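Local coordinates for protein cephalosporin acylase (Bacillus halodurans, PDB 2NLZ) that probably acts as a hydrolase or transferase of the gamma-glutamyltranspeptidase family, in the N-terminal nucleophile clan, with its physiological substrate not established, at residues V26-Q30 with P31-Q35; F436-G440 with G441-P445. The protein carries 1 engineered substitution. All coordinates share one frame; numbering follows the deposited sequence.

Overall arrangement
Near the N terminus, strand 24-28 runs between strands 359-365 and 535-538; contact 1 turns it into helix 31-42, which doubles back along the strand. Some four hundred residues later, strand 431-438, lying between strands 424-428 and 512-517, leads through contact 2 into helix 444-457. Each contact is thus a local strand-to-helix turn within one continuous run of chain. The two follow in series, neither nesting nor crossing. The centres of contact 1 and contact 2 are 18 Å apart; the nearest atoms of the two are about 7 Å apart, without touching. Strand 370-376 relates them indirectly: it pairs with strand 359-365 beside contact 1, while its S372 makes a weak hydrogen bond to F436 in contact 2.

Contact 1: residues V26-Q30 with P31-Q35; sequences VATSQ and PLAAQ
Q30 carries its carbonyl to the start of helix 31-42, occupying the N-cap position of a tight strand-to-helix turn in this N-terminal nucleophile fold. Q30 O accepts A34 N at 3.1 Å in a nearly straight bond, 161° at the hydrogen, with the donor close to the C=O axis; A33 N lies 2.7 Å from Q30 O but makes a weak, bent bond. Beside this, Q30 CB meets A33 CB at 3.9 Å, and the side chain, bent at chi2, crosses the ring of P31 obliquely. Its amide nitrogen reaches E62 in a weak hydrogen bond, and E62 also binds the hydroxyl of S29. With a leucine in place of Q30, E62 would probably lose this amide partner and face an apolar branch instead. Strand 26-28 and helix 31-35 run roughly antiparallel, their axes 7.6 Å apart at an angle of 154°. T28 and V26 fill the space between them. T28 OG1 is turned aside to bond Y360 O, and T28 CG2 is thereby left facing the helix, 3.5 Å from A34 N. Helix 47-61 packs against T28 and Q30 through L58, while L32 rests on A538 of the second subunit. Two residues back along the strand from T28, V26 CG1 rests against A34 CA at 3.6 Å.

Contact 2: residues F436-G440 with G441-P445; sequences FGVMG and GFMQP
Beyond V438 the backbone turns back through G440 and G441, so that G440 O accepts M443 N at 3.2 Å and V438 O comes to face Q444. The bond to G440 O is fairly straight at the hydrogen, 156°, but its donor stands above the carbonyl plane, 55° out of it. G440 and G441 both have positive phi, which favours glycine; at G440 the backbone angles would also jam a CB against the carbonyl O of M439. V438 O is approached by the aliphatic base of Q444: Q444 CA offers a CH...O contact at 3.4 Å, and Q444 CG lies 3.2 Å from the same oxygen. Q444 CG also sits 3.5 Å from G440 N, tucked into the inside of the turn. On M443, CB lies 3.3 Å from G440 O. The chain then sets out anti to the backbone N (chi1 160°) and bends at chi2, bringing M443 CE back alongside the strand to within 4.4 Å of V438 CG1. V438 also packs on V451 further along the helix. The ring of F442 packs on F308 and M312 of helix 294-314, and M439 lies against R511. The pair G440 and G441, between a core strand and the following helix, probably corresponds to the glycine pair whose backbone N-H groups form the oxyanion hole in gamma-glutamyltranspeptidases; the turn is consistent with that role in an N-terminal nucleophile active site.

Contact 1: residues V26-Q30 with P31-Q35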
loop_
_atom_site.group_PDB
_atom_site.type_symbol
_atom_site.label_atom_id
_atom_site.label_comp_id
_atom_site.label_asym_id
_atom_site.label_seq_id
_atom_site.Cartn_x
_atom_site.Cartn_y
_atom_site.Cartn_z
ATOM N N VAL D 26 27.502 -5.052 -16.258
ATOM C CA VAL D 26 26.636 -5.062 -17.423
ATOM C C VAL D 26 25.203 -5.021 -16.929
ATOM O O VAL D 26 24.846 -5.749 -15.998
ATOM C CB VAL D 26 26.873 -6.310 -18.293
ATOM C CG1 VAL D 26 25.940 -6.321 -19.475
ATOM C CG2 VAL D 26 28.289 -6.331 -18.775
ATOM N N ALA D 27 24.403 -4.147 -17.537
ATOM C CA ALA D 27 23.018 -3.971 -17.163
ATOM C C ALA D 27 22.138 -3.922 -18.409
ATOM O O ALA D 27 22.247 -3.013 -19.243
ATOM C CB ALA D 27 22.844 -2.720 -16.317
ATOM N N THR D 28 21.273 -4.919 -18.532
ATOM C CA THR D 28 20.395 -5.023 -19.686
ATOM C C THR D 28 19.126 -5.840 -19.394
ATOM O O THR D 28 18.964 -6.411 -18.305
ATOM C CB THR D 28 21.135 -5.606 -20.913
ATOM O OG1 THR D 28 20.314 -5.465 -22.083
ATOM C CG2 THR D 28 21.502 -7.082 -20.674
ATOM N N SER D 29 18.255 -5.899 -20.401
ATOM C CA SER D 29 16.936 -6.478 -20.277
ATOM C C SER D 29 16.872 -7.985 -20.490
ATOM O O SER D 29 15.782 -8.555 -20.494
ATOM C CB SER D 29 16.003 -5.797 -21.268
ATOM O OG SER D 29 16.427 -6.042 -22.590
ATOM N N GLN D 30 18.008 -8.643 -20.677
ATOM C CA GLN D 30 17.978 -10.099 -20.807
ATOM C C GLN D 30 19.160 -10.696 -20.076
ATOM O O GLN D 30 20.290 -10.408 -20.442
ATOM C CB GLN D 30 18.012 -10.494 -22.278
ATOM C CG GLN D 30 17.180 -11.715 -22.608
ATOM C CD GLN D 30 15.695 -11.503 -22.348
ATOM O OE1 GLN D 30 15.022 -12.378 -21.797
ATOM N NE2 GLN D 30 15.175 -10.338 -22.742
ATOM N N PRO D 31 18.908 -11.523 -19.038
ATOM C CA PRO D 31 19.966 -11.954 -18.108
ATOM C C PRO D 31 21.131 -12.672 -18.793
ATOM O O PRO D 31 22.295 -12.432 -18.441
ATOM C CB PRO D 31 19.234 -12.892 -17.143
ATOM C CG PRO D 31 17.804 -12.509 -17.249
ATOM C CD PRO D 31 17.607 -12.109 -18.684
ATOM N N LEU D 32 20.814 -13.517 -19.778
ATOM C CA LEU D 32 21.822 -14.170 -20.606
ATOM C C LEU D 32 22.590 -13.198 -21.505
ATOM O O LEU D 32 23.708 -13.493 -21.914
ATOM C CB LEU D 32 21.193 -15.273 -21.450
ATOM C CG LEU D 32 20.489 -16.418 -20.717
ATOM C CD1 LEU D 32 19.665 -17.211 -21.712
ATOM C CD2 LEU D 32 21.459 -17.334 -19.973
ATOM N N ALA D 33 21.994 -12.054 -21.830
ATOM C CA ALA D 33 22.701 -11.022 -22.593
ATOM C C ALA D 33 23.731 -10.349 -21.703
ATOM O O ALA D 33 24.875 -10.149 -22.108
ATOM C CB ALA D 33 21.730 -9.998 -23.186
ATOM N N ALA D 34 23.322 -10.012 -20.485
ATOM C CA ALA D 34 24.253 -9.513 -19.476
ATOM C C ALA D 34 25.398 -10.511 -19.267
ATOM O O ALA D 34 26.566 -10.126 -19.149
ATOM C CB ALA D 34 23.525 -9.236 -18.159
ATOM N N GLN D 35 25.045 -11.793 -19.251
ATOM C CA GLN D 35 26.015 -12.867 -19.111
ATOM C C GLN D 35 27.066 -12.855 -20.224
ATOM O O GLN D 35 28.233 -13.133 -19.970
ATOM C CB GLN D 35 25.298 -14.221 -19.047
ATOM C CG GLN D 35 26.128 -15.371 -18.474
ATOM C CD GLN D 35 26.458 -15.208 -16.992
ATOM O OE1 GLN D 35 25.865 -14.385 -16.282
ATOM N NE2 GLN D 35 27.406 -16.005 -16.522
#

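Contact 2: residues F436-G440 with G441-P445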
loop_
_atom_site.group_PDB
_atom_site.type_symbol
_atom_site.label_atom_id
_atom_site.label_comp_id
_atom_site.label_asym_id
_atom_site.label_seq_id
_atom_site.Cartn_x
_atom_site.Cartn_y
_atom_site.Cartn_z
ATOM N N PHE D 436 22.881 5.799 -18.991
ATOM C CA PHE D 436 21.503 5.546 -18.612
ATOM C C PHE D 436 20.656 5.541 -19.876
ATOM O O PHE D 436 21.073 6.073 -20.910
ATOM C CB PHE D 436 20.997 6.606 -17.626
ATOM C CG PHE D 436 20.802 7.966 -18.239
ATOM C CD1 PHE D 436 21.836 8.871 -18.267
ATOM C CD2 PHE D 436 19.574 8.341 -18.775
ATOM C CE1 PHE D 436 21.666 10.108 -18.818
ATOM C CE2 PHE D 436 19.398 9.581 -19.334
ATOM C CZ PHE D 436 20.444 10.468 -19.353
ATOM N N GLY D 437 19.480 4.927 -19.793
ATOM C CA GLY D 437 18.505 4.973 -20.874
ATOM C C GLY D 437 17.186 4.416 -20.401
ATOM O O GLY D 437 17.154 3.540 -19.530
ATOM N N VAL D 438 16.090 4.947 -20.938
ATOM C CA VAL D 438 14.784 4.333 -20.741
ATOM C C VAL D 438 14.066 4.082 -22.066
ATOM O O VAL D 438 13.382 4.960 -22.592
ATOM C CB VAL D 438 13.875 5.116 -19.786
ATOM C CG1 VAL D 438 12.605 4.309 -19.492
ATOM C CG2 VAL D 438 14.594 5.413 -18.500
ATOM N N MET D 439 14.299 2.884 -22.599
ATOM C CA MET D 439 13.496 2.180 -23.609
ATOM C C MET D 439 12.023 2.621 -23.722
ATOM O O MET D 439 11.380 2.892 -22.717
ATOM C CB MET D 439 13.538 0.690 -23.210
ATOM C CG MET D 439 13.328 -0.337 -24.279
ATOM S SD MET D 439 11.603 -0.619 -24.722
ATOM C CE MET D 439 10.786 -0.786 -23.157
ATOM N N GLY D 440 11.477 2.674 -24.932
ATOM C CA GLY D 440 10.021 2.739 -25.068
ATOM C C GLY D 440 9.378 3.659 -26.086
ATOM O O GLY D 440 8.281 4.169 -25.853
ATOM N N GLY D 441 10.036 3.857 -27.223
ATOM C CA GLY D 441 9.487 4.689 -28.294
ATOM C C GLY D 441 9.456 6.163 -27.940
ATOM O O GLY D 441 10.499 6.778 -27.711
ATOM N N PHE D 442 8.255 6.733 -27.890
ATOM C CA PHE D 442 8.079 8.153 -27.549
ATOM C C PHE D 442 8.047 8.421 -26.036
ATOM O O PHE D 442 7.981 9.573 -25.599
ATOM C CB PHE D 442 6.837 8.723 -28.233
ATOM C CG PHE D 442 6.984 8.875 -29.724
ATOM C CD1 PHE D 442 6.459 7.918 -30.593
ATOM C CD2 PHE D 442 7.645 9.973 -30.260
ATOM C CE1 PHE D 442 6.585 8.060 -31.979
ATOM C CE2 PHE D 442 7.778 10.120 -31.642
ATOM C CZ PHE D 442 7.246 9.161 -32.501
ATOM N N MET D 443 8.096 7.349 -25.243
ATOM C CA MET D 443 8.315 7.451 -23.800
ATOM C C MET D 443 9.750 7.928 -23.503
ATOM O O MET D 443 10.012 8.562 -22.469
ATOM C CB MET D 443 8.047 6.091 -23.130
ATOM C CG MET D 443 8.670 5.890 -21.734
ATOM S SD MET D 443 7.696 6.650 -20.431
ATOM C CE MET D 443 8.810 6.549 -19.032
ATOM N N GLN D 444 10.662 7.642 -24.433
ATOM C CA GLN D 444 12.099 7.742 -24.172
ATOM C C GLN D 444 12.589 9.046 -23.544
ATOM O O GLN D 444 13.172 9.013 -22.450
ATOM C CB GLN D 444 12.936 7.309 -25.392
ATOM C CG GLN D 444 12.805 5.803 -25.668
ATOM C CD GLN D 444 13.984 5.200 -26.398
ATOM O OE1 GLN D 444 13.810 4.398 -27.313
ATOM N NE2 GLN D 444 15.186 5.569 -25.992
ATOM N N PRO D 445 12.316 10.196 -24.188
ATOM C CA PRO D 445 12.777 11.437 -23.568
ATOM C C PRO D 445 12.126 11.701 -22.203
ATOM O O PRO D 445 12.787 12.225 -21.293
ATOM C CB PRO D 445 12.358 12.506 -24.578
ATOM C CG PRO D 445 12.147 11.771 -25.860
ATOM C CD PRO D 445 11.622 10.448 -25.459
#